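Local coordinates for hypothetical protein (Plasmodium falciparum, PDB 1ZSO) that is of unknown function but belongs to a eukaryotic family of CXXC-motif proteins that is generally thought to bind zinc, at residues A18-V23 with M152-Y157; D29-L33 with N121-V125; F69-W73 with R110-L114. One frame throughout, in Å; residues are numbered along the deposited sequence.

Interaction 1: residues A18-V23 with M152-Y157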
loop_
_atom_site.group_PDB
_atom_site.type_symbol
_atom_site.label_atom_id
_atom_site.label_comp_id
_atom_site.label_asym_id
_atom_site.label_seq_id
_atom_site.Cartn_x
_atom_site.Cartn_y
_atom_site.Cartn_z
ATOM N N ALA B 18 -22.889 3.772 -17.920
ATOM C CA ALA B 18 -23.898 4.314 -17.021
ATOM C C ALA B 18 -24.827 5.149 -17.858
ATOM O O ALA B 18 -24.447 5.643 -18.932
ATOM C CB ALA B 18 -23.273 5.168 -15.906
ATOM N N GLU B 19 -26.055 5.236 -17.363
ATOM C CA GLU B 19 -27.123 6.000 -17.984
ATOM C C GLU B 19 -27.135 7.422 -17.369
ATOM O O GLU B 19 -27.138 7.594 -16.132
ATOM C CB GLU B 19 -28.440 5.211 -17.791
ATOM C CG GLU B 19 -29.732 5.996 -17.880
ATOM C CD GLU B 19 -30.966 5.073 -17.855
ATOM O OE1 GLU B 19 -30.815 3.875 -17.505
ATOM O OE2 GLU B 19 -32.080 5.541 -18.192
ATOM N N LEU B 20 -27.105 8.419 -18.250
ATOM C CA LEU B 20 -26.831 9.795 -17.868
ATOM C C LEU B 20 -28.035 10.684 -18.034
ATOM O O LEU B 20 -28.718 10.657 -19.052
ATOM C CB LEU B 20 -25.700 10.383 -18.696
ATOM C CG LEU B 20 -24.368 9.653 -18.661
ATOM C CD1 LEU B 20 -23.347 10.368 -19.522
ATOM C CD2 LEU B 20 -23.880 9.460 -17.219
ATOM N N GLU B 21 -28.277 11.462 -16.988
ATOM C CA GLU B 21 -29.317 12.466 -16.988
ATOM C C GLU B 21 -28.661 13.824 -16.692
ATOM O O GLU B 21 -28.185 14.078 -15.579
ATOM C CB GLU B 21 -30.406 12.100 -15.970
ATOM C CG GLU B 21 -31.392 13.223 -15.644
ATOM C CD GLU B 21 -32.542 13.383 -16.645
ATOM O OE1 GLU B 21 -32.526 12.739 -17.733
ATOM O OE2 GLU B 21 -33.474 14.176 -16.311
ATOM N N ASN B 22 -28.599 14.669 -17.704
ATOM C CA ASN B 22 -28.211 16.056 -17.501
ATOM C C ASN B 22 -26.768 16.178 -16.970
ATOM O O ASN B 22 -26.394 17.142 -16.295
ATOM C CB ASN B 22 -29.260 16.750 -16.625
ATOM C CG ASN B 22 -30.509 17.116 -17.411
ATOM O OD1 ASN B 22 -30.493 17.104 -18.619
ATOM N ND2 ASN B 22 -31.566 17.456 -16.739
ATOM N N VAL B 23 -25.965 15.192 -17.345
ATOM C CA VAL B 23 -24.533 15.127 -17.016
ATOM C C VAL B 23 -23.665 15.382 -18.242
ATOM O O VAL B 23 -23.898 14.836 -19.295
ATOM C CB VAL B 23 -24.165 13.722 -16.468
ATOM C CG1 VAL B 23 -22.664 13.570 -16.328
ATOM C CG2 VAL B 23 -24.853 13.467 -15.137
HETATM N N MSE B 152 -33.000 21.601 -12.087
HETATM C CA MSE B 152 -32.674 20.515 -13.020
HETATM C C MSE B 152 -32.139 19.291 -12.312
HETATM O O MSE B 152 -31.151 19.369 -11.604
HETATM C CB MSE B 152 -31.643 21.009 -14.051
HETATM C CG MSE B 152 -31.130 19.940 -15.015
HETATM SE SE MSE B 152 -29.986 20.707 -16.456
HETATM C CE MSE B 152 -28.230 20.730 -15.543
ATOM N N CYS B 153 -32.789 18.152 -12.515
ATOM C CA CYS B 153 -32.296 16.902 -11.950
ATOM C C CYS B 153 -31.065 16.469 -12.746
ATOM O O CYS B 153 -31.039 16.524 -13.993
ATOM C CB CYS B 153 -33.365 15.789 -11.981
ATOM S SG CYS B 153 -34.929 16.026 -10.953
ATOM N N VAL B 154 -30.053 16.025 -12.008
ATOM C CA VAL B 154 -28.816 15.491 -12.575
ATOM C C VAL B 154 -28.582 14.110 -11.984
ATOM O O VAL B 154 -28.637 13.949 -10.798
ATOM C CB VAL B 154 -27.646 16.401 -12.207
ATOM C CG1 VAL B 154 -26.413 15.944 -12.875
ATOM C CG2 VAL B 154 -27.966 17.818 -12.588
ATOM N N GLY B 155 -28.330 13.109 -12.811
ATOM C CA GLY B 155 -28.292 11.731 -12.325
ATOM C C GLY B 155 -27.341 10.798 -13.071
ATOM O O GLY B 155 -27.031 10.981 -14.244
ATOM N N ILE B 156 -26.860 9.798 -12.356
ATOM C CA ILE B 156 -26.084 8.728 -12.953
ATOM C C ILE B 156 -26.715 7.425 -12.466
ATOM O O ILE B 156 -26.806 7.177 -11.250
ATOM C CB ILE B 156 -24.588 8.798 -12.539
ATOM C CG1 ILE B 156 -23.933 9.975 -13.254
ATOM C CG2 ILE B 156 -23.844 7.477 -12.909
ATOM C CD1 ILE B 156 -22.831 10.584 -12.488
ATOM N N TYR B 157 -27.178 6.623 -13.418
ATOM C CA TYR B 157 -27.969 5.453 -13.107
ATOM C C TYR B 157 -27.332 4.205 -13.662
ATOM O O TYR B 157 -26.670 4.227 -14.703
ATOM C CB TYR B 157 -29.361 5.575 -13.743
ATOM C CG TYR B 157 -30.220 6.688 -13.190
ATOM C CD1 TYR B 157 -31.200 6.410 -12.246
ATOM C CD2 TYR B 157 -30.051 8.013 -13.611
ATOM C CE1 TYR B 157 -31.984 7.409 -11.717
ATOM C CE2 TYR B 157 -30.835 9.053 -13.067
ATOM C CZ TYR B 157 -31.800 8.738 -12.128
ATOM O OH TYR B 157 -32.634 9.724 -11.588
#

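Interaction 2: residues D29-L33 with N121-V125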
loop_
_atom_site.group_PDB
_atom_site.type_symbol
_atom_site.label_atom_id
_atom_site.label_comp_id
_atom_site.label_asym_id
_atom_site.label_seq_id
_atom_site.Cartn_x
_atom_site.Cartn_y
_atom_site.Cartn_z
ATOM N N ASP B 29 -10.157 12.628 -10.142
ATOM C CA ASP B 29 -8.892 13.347 -10.114
ATOM C C ASP B 29 -7.775 12.466 -9.539
ATOM O O ASP B 29 -7.919 11.257 -9.453
ATOM C CB ASP B 29 -9.058 14.644 -9.308
ATOM C CG ASP B 29 -9.176 14.400 -7.791
ATOM O OD1 ASP B 29 -8.709 15.271 -7.014
ATOM O OD2 ASP B 29 -9.715 13.343 -7.366
ATOM N N ASP B 30 -6.670 13.088 -9.146
ATOM C CA ASP B 30 -5.511 12.379 -8.595
ATOM C C ASP B 30 -5.762 11.811 -7.217
ATOM O O ASP B 30 -5.093 10.867 -6.817
ATOM C CB ASP B 30 -4.312 13.307 -8.520
ATOM C CG ASP B 30 -3.675 13.551 -9.875
ATOM O OD1 ASP B 30 -4.208 13.046 -10.882
ATOM O OD2 ASP B 30 -2.631 14.250 -9.929
ATOM N N GLU B 31 -6.714 12.409 -6.499
ATOM C CA GLU B 31 -7.154 11.938 -5.190
ATOM C C GLU B 31 -7.971 10.633 -5.298
ATOM O O GLU B 31 -8.171 9.949 -4.313
ATOM C CB GLU B 31 -8.002 13.020 -4.470
ATOM C CG GLU B 31 -7.362 14.425 -4.359
ATOM C CD GLU B 31 -8.341 15.519 -3.815
ATOM O OE1 GLU B 31 -9.183 15.202 -2.929
ATOM O OE2 GLU B 31 -8.257 16.705 -4.257
ATOM N N TYR B 32 -8.444 10.279 -6.487
ATOM C CA TYR B 32 -9.341 9.171 -6.595
ATOM C C TYR B 32 -8.749 7.918 -5.921
ATOM O O TYR B 32 -7.565 7.535 -6.114
ATOM C CB TYR B 32 -9.742 8.882 -8.064
ATOM C CG TYR B 32 -10.771 7.787 -8.140
ATOM C CD1 TYR B 32 -12.093 8.042 -7.882
ATOM C CD2 TYR B 32 -10.390 6.464 -8.344
ATOM C CE1 TYR B 32 -13.033 7.010 -7.890
ATOM C CE2 TYR B 32 -11.299 5.451 -8.341
ATOM C CZ TYR B 32 -12.639 5.728 -8.130
ATOM O OH TYR B 32 -13.557 4.695 -8.108
ATOM N N LEU B 33 -9.599 7.277 -5.122
ATOM C CA LEU B 33 -9.206 6.070 -4.397
ATOM C C LEU B 33 -9.528 4.809 -5.169
ATOM O O LEU B 33 -10.702 4.400 -5.207
ATOM C CB LEU B 33 -9.885 5.999 -3.034
ATOM C CG LEU B 33 -9.222 4.917 -2.205
ATOM C CD1 LEU B 33 -7.765 5.291 -2.036
ATOM C CD2 LEU B 33 -9.884 4.754 -0.851
ATOM N N ASN B 121 -16.187 6.913 -3.597
ATOM C CA ASN B 121 -17.024 8.108 -3.564
ATOM C C ASN B 121 -16.222 9.378 -3.680
ATOM O O ASN B 121 -16.507 10.351 -3.009
ATOM C CB ASN B 121 -17.931 8.112 -2.323
ATOM C CG ASN B 121 -17.396 7.247 -1.216
ATOM O OD1 ASN B 121 -17.894 6.130 -0.987
ATOM N ND2 ASN B 121 -16.355 7.735 -0.530
ATOM N N ASN B 122 -15.196 9.360 -4.519
ATOM C CA ASN B 122 -14.521 10.600 -4.856
ATOM C C ASN B 122 -14.678 10.902 -6.345
ATOM O O ASN B 122 -13.769 11.439 -6.964
ATOM C CB ASN B 122 -12.988 10.685 -4.500
ATOM C CG ASN B 122 -12.465 9.577 -3.584
ATOM O OD1 ASN B 122 -12.428 8.391 -3.931
ATOM N ND2 ASN B 122 -11.922 9.996 -2.458
ATOM N N PHE B 123 -15.819 10.602 -6.933
ATOM C CA PHE B 123 -16.017 11.012 -8.331
ATOM C C PHE B 123 -16.419 12.467 -8.363
ATOM O O PHE B 123 -16.800 13.031 -7.358
ATOM C CB PHE B 123 -17.069 10.172 -9.043
ATOM C CG PHE B 123 -16.640 8.772 -9.312
ATOM C CD1 PHE B 123 -15.886 8.479 -10.425
ATOM C CD2 PHE B 123 -16.988 7.739 -8.446
ATOM C CE1 PHE B 123 -15.476 7.195 -10.684
ATOM C CE2 PHE B 123 -16.603 6.453 -8.703
ATOM C CZ PHE B 123 -15.846 6.174 -9.844
ATOM N N ILE B 124 -16.274 13.067 -9.533
ATOM C CA ILE B 124 -16.605 14.448 -9.778
ATOM C C ILE B 124 -17.563 14.386 -10.961
ATOM O O ILE B 124 -17.392 13.580 -11.884
ATOM C CB ILE B 124 -15.358 15.317 -10.094
ATOM C CG1 ILE B 124 -14.279 15.093 -9.019
ATOM C CG2 ILE B 124 -15.726 16.843 -10.208
ATOM C CD1 ILE B 124 -12.957 15.823 -9.272
ATOM N N VAL B 125 -18.614 15.195 -10.885
ATOM C CA VAL B 125 -19.538 15.329 -11.984
ATOM C C VAL B 125 -19.695 16.804 -12.357
ATOM O O VAL B 125 -19.816 17.670 -11.490
ATOM C CB VAL B 125 -20.889 14.757 -11.624
ATOM C CG1 VAL B 125 -21.925 15.267 -12.582
ATOM C CG2 VAL B 125 -20.817 13.235 -11.615
#

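Interaction 3: residues F69-W73 with R110-L114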
loop_
_atom_site.group_PDB
_atom_site.type_symbol
_atom_site.label_atom_id
_atom_site.label_comp_id
_atom_site.label_asym_id
_atom_site.label_seq_id
_atom_site.Cartn_x
_atom_site.Cartn_y
_atom_site.Cartn_z
ATOM N N PHE B 69 0.951 0.469 -6.345
ATOM C CA PHE B 69 0.669 -0.608 -5.397
ATOM C C PHE B 69 1.641 -1.768 -5.558
ATOM O O PHE B 69 1.972 -2.165 -6.678
ATOM C CB PHE B 69 -0.762 -1.158 -5.555
ATOM C CG PHE B 69 -1.117 -2.207 -4.530
ATOM C CD1 PHE B 69 -1.547 -1.843 -3.265
ATOM C CD2 PHE B 69 -0.970 -3.558 -4.806
ATOM C CE1 PHE B 69 -1.868 -2.848 -2.272
ATOM C CE2 PHE B 69 -1.283 -4.516 -3.853
ATOM C CZ PHE B 69 -1.729 -4.147 -2.563
HETATM N N MSE B 70 2.038 -2.328 -4.418
HETATM C CA MSE B 70 2.903 -3.500 -4.374
HETATM C C MSE B 70 2.507 -4.527 -3.290
HETATM O O MSE B 70 1.950 -4.189 -2.247
HETATM C CB MSE B 70 4.336 -3.101 -4.053
HETATM C CG MSE B 70 5.181 -2.624 -5.192
HETATM SE SE MSE B 70 7.098 -2.858 -4.578
HETATM C CE MSE B 70 7.254 -1.260 -3.535
ATOM N N ILE B 71 2.852 -5.783 -3.544
ATOM C CA ILE B 71 2.634 -6.828 -2.589
ATOM C C ILE B 71 3.700 -7.898 -2.797
ATOM O O ILE B 71 4.085 -8.193 -3.919
ATOM C CB ILE B 71 1.168 -7.351 -2.659
ATOM C CG1 ILE B 71 0.874 -8.358 -1.554
ATOM C CG2 ILE B 71 0.806 -7.977 -4.015
ATOM C CD1 ILE B 71 -0.614 -8.627 -1.452
ATOM N N LYS B 72 4.212 -8.418 -1.690
ATOM C CA LYS B 72 5.078 -9.562 -1.684
ATOM C C LYS B 72 4.195 -10.717 -1.172
ATOM O O LYS B 72 3.917 -10.856 0.032
ATOM C CB LYS B 72 6.290 -9.301 -0.794
ATOM C CG LYS B 72 7.268 -10.447 -0.646
ATOM C CD LYS B 72 8.401 -10.012 0.260
ATOM C CE LYS B 72 9.683 -10.811 0.030
ATOM N NZ LYS B 72 9.595 -12.173 0.651
ATOM N N TRP B 73 3.695 -11.486 -2.143
ATOM C CA TRP B 73 2.692 -12.524 -1.920
ATOM C C TRP B 73 3.139 -13.581 -0.942
ATOM O O TRP B 73 2.323 -14.057 -0.144
ATOM C CB TRP B 73 2.329 -13.197 -3.239
ATOM C CG TRP B 73 1.422 -12.402 -4.094
ATOM C CD1 TRP B 73 1.719 -11.826 -5.271
ATOM C CD2 TRP B 73 0.044 -12.126 -3.849
ATOM N NE1 TRP B 73 0.627 -11.202 -5.783
ATOM C CE2 TRP B 73 -0.416 -11.354 -4.918
ATOM C CE3 TRP B 73 -0.843 -12.436 -2.799
ATOM C CZ2 TRP B 73 -1.724 -10.937 -5.014
ATOM C CZ3 TRP B 73 -2.107 -11.998 -2.875
ATOM C CH2 TRP B 73 -2.562 -11.279 -3.990
ATOM N N ARG B 110 1.928 -6.649 -12.710
ATOM C CA ARG B 110 2.971 -7.663 -12.782
ATOM C C ARG B 110 2.887 -8.545 -11.527
ATOM O O ARG B 110 3.197 -8.114 -10.426
ATOM C CB ARG B 110 4.338 -7.017 -12.824
ATOM C CG ARG B 110 4.825 -6.524 -14.215
ATOM C CD ARG B 110 6.374 -6.254 -14.191
ATOM N NE ARG B 110 6.934 -5.799 -15.488
ATOM C CZ ARG B 110 6.692 -4.602 -16.046
ATOM N NH1 ARG B 110 5.900 -3.709 -15.453
ATOM N NH2 ARG B 110 7.240 -4.293 -17.212
ATOM N N GLY B 111 2.441 -9.770 -11.699
ATOM C CA GLY B 111 2.285 -10.682 -10.600
ATOM C C GLY B 111 0.940 -10.570 -9.908
ATOM O O GLY B 111 0.693 -11.216 -8.876
ATOM N N ILE B 112 0.044 -9.810 -10.492
ATOM C CA ILE B 112 -1.236 -9.521 -9.835
ATOM C C ILE B 112 -2.341 -9.534 -10.906
ATOM O O ILE B 112 -2.122 -9.009 -11.990
ATOM C CB ILE B 112 -1.241 -8.134 -9.175
ATOM C CG1 ILE B 112 -0.468 -8.130 -7.871
ATOM C CG2 ILE B 112 -2.671 -7.657 -8.881
ATOM C CD1 ILE B 112 -0.115 -6.730 -7.425
ATOM N N GLU B 113 -3.481 -10.132 -10.581
ATOM C CA GLU B 113 -4.759 -10.010 -11.350
ATOM C C GLU B 113 -5.822 -9.187 -10.635
ATOM O O GLU B 113 -6.182 -9.495 -9.505
ATOM C CB GLU B 113 -5.464 -11.349 -11.500
ATOM C CG GLU B 113 -5.266 -12.059 -12.744
ATOM C CD GLU B 113 -4.311 -13.163 -12.525
ATOM O OE1 GLU B 113 -3.175 -12.811 -12.148
ATOM O OE2 GLU B 113 -4.704 -14.349 -12.677
ATOM N N LEU B 114 -6.343 -8.186 -11.326
ATOM C CA LEU B 114 -7.460 -7.377 -10.869
ATOM C C LEU B 114 -8.704 -8.208 -11.037
ATOM O O LEU B 114 -9.025 -8.540 -12.150
ATOM C CB LEU B 114 -7.601 -6.113 -11.731
ATOM C CG LEU B 114 -6.354 -5.221 -11.742
ATOM C CD1 LEU B 114 -6.649 -3.812 -12.256
ATOM C CD2 LEU B 114 -5.786 -5.154 -10.347
#

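Interaction 1: residues A18-V23 with M152-Y157
A missing side chain sets the shape of one face. G155 has no CB, and the ring of Y157 folds back into the space: Y157 CE2 sits 3.8 Å from G155 CA and reaches E21 CB at 4.2 Å, so a CB on G155 would collide with the ring. E19, E21 and Y157 share this outer face, with E19 O near the plane of the ring at its edge. Underneath, the strands run antiparallel, their axes 4.8 Å apart. E19 pairs with Y157, E21 with G155: hydrogen bonds E19 N–Y157 O, Y157 N–E19 O and G155 N–E21 O measure 2.9 Å, E21 N–G155 O 3.1 Å.

On the other face I156 is the bump. Its CG2 meets A18 CB at 3.8 Å, while its CG1 lies 4.0 Å from L20 CD2 and 4.1 Å from V23 CG2. V23 CG2 also touches V154 CG1 at 3.7 Å. At N22 the chain takes up left-handed backbone angles, and N22 ND2 donates to C153 O at 2.9 Å, a side-chain bond past the paired residues.

Strand 152-163 is held between 9-21 and 143-147 of the six-stranded sheet, V154 and I156 making backbone hydrogen bonds to D145 and W143, while I156 packs against V125 of strand 123-127.

Interaction 2: residues D29-L33 with N121-V125
Y32 lays its ring obliquely over one face of F123. The centroids are 4.8 Å apart and the planes meet at 52°, with Y32 CE1 3.5 Å and Y32 OH 3.2 Å from F123 CZ. Beyond F123 the Y32 hydroxyl is held by a hydrogen bond to the backbone N of S120, and N122 O lies at the ring edge, 3.9 Å from Y32 CD1.

N122 is the polar counterpart. Its OD1 accepts the backbone N of L33 at 3.3 Å and also bonds the hydroxyl of S120, so a single carbonyl oxygen joins the residue just after the turn to the residues leading into strand 123-127. Further along, I124 CD1 comes within 4.1 Å of D29 CB, a van der Waals touch on the side of the turn where the chain enters. Y79 of the second subunit packs on L33 and N122, which brings the dimer partner up to this spot.

Residues D29 to Y32 form a type I beta turn, closed by Y32 N to D29 O at 3.2 Å. It belongs to the loop running from strand 23-27 of the four-stranded sheet to 34-40 of the three-stranded one, and N121-N122 belong to the return connection: two sheet-to-sheet linkers packed side by side.

Interaction 3: residues F69-W73 with R110-L114
The two backbones pass at a distance, well beyond strand pairing: I71 CA is 8.6 Å from I112 CA, and W73 CA is 8.9 Å from G111 CA. F69 to I71 are extended, whereas W73 has helix-like angles. Opposite it, G111 adopts a left-handed conformation (phi 87°, psi 9°) in which a CB would be jammed against the carbonyl oxygen of R110. Glycine therefore suits this kink, where strand 102-110 gives way to 112-117.

Side chains bridge the gap. Alternation along the strand points F69 and I71 toward the other segment and M70 away from it. The end of I112 rests against both F69 and I71: its CD1 meets I71 CG2 at 3.7 Å and, at the edge of the phenylalanine ring, F69 CD2 at 4.2 Å. W73 also reaches across. Its indole NE1 donates to G111 O at 3.1 Å, somewhat bent at 137°, and its CZ2 lies 4.2 Å from I112 CG1, which approaches the edge of the indole. The carbonyl of G111 at the kink and the isoleucine next to it are thus both met by one tryptophan. Next to it, K72 turns to the second subunit, bonding to Q51 and N121 of that chain.

Strand 69-71 is an outermost strand, within this chain, of the six-stranded sheet, paired with 80-85, whose S80 touches both I112 and W73. The tryptophan also packs on I38 and D40 of strand 34-40, the neighbour of 112-117, so the contact fills buried space between two sheets.

In the fold
Starting from the N terminus, strand 9-21 delivers A18-V23, whose partner M152-Y157 comes only near the C terminus, so interaction 1 closes the longest loop. Interaction 2 nests inside it, joining D29-L33 to N121-V125, and interaction 3 nests inside that, joining F69-W73 to R110-L114; none cross. Interactions 1 and 2 touch through I156 CD1 and V125 CG2, 3.4 Å apart, where the six- and four-stranded sheets meet. Interaction 3 lies on the opposite side of the chain's centre, about 36 Å from interaction 1 between centres, yet both reach the six-stranded sheet. Interactions 2 and 3 both touch the second subunit, whereas interaction 1 does not.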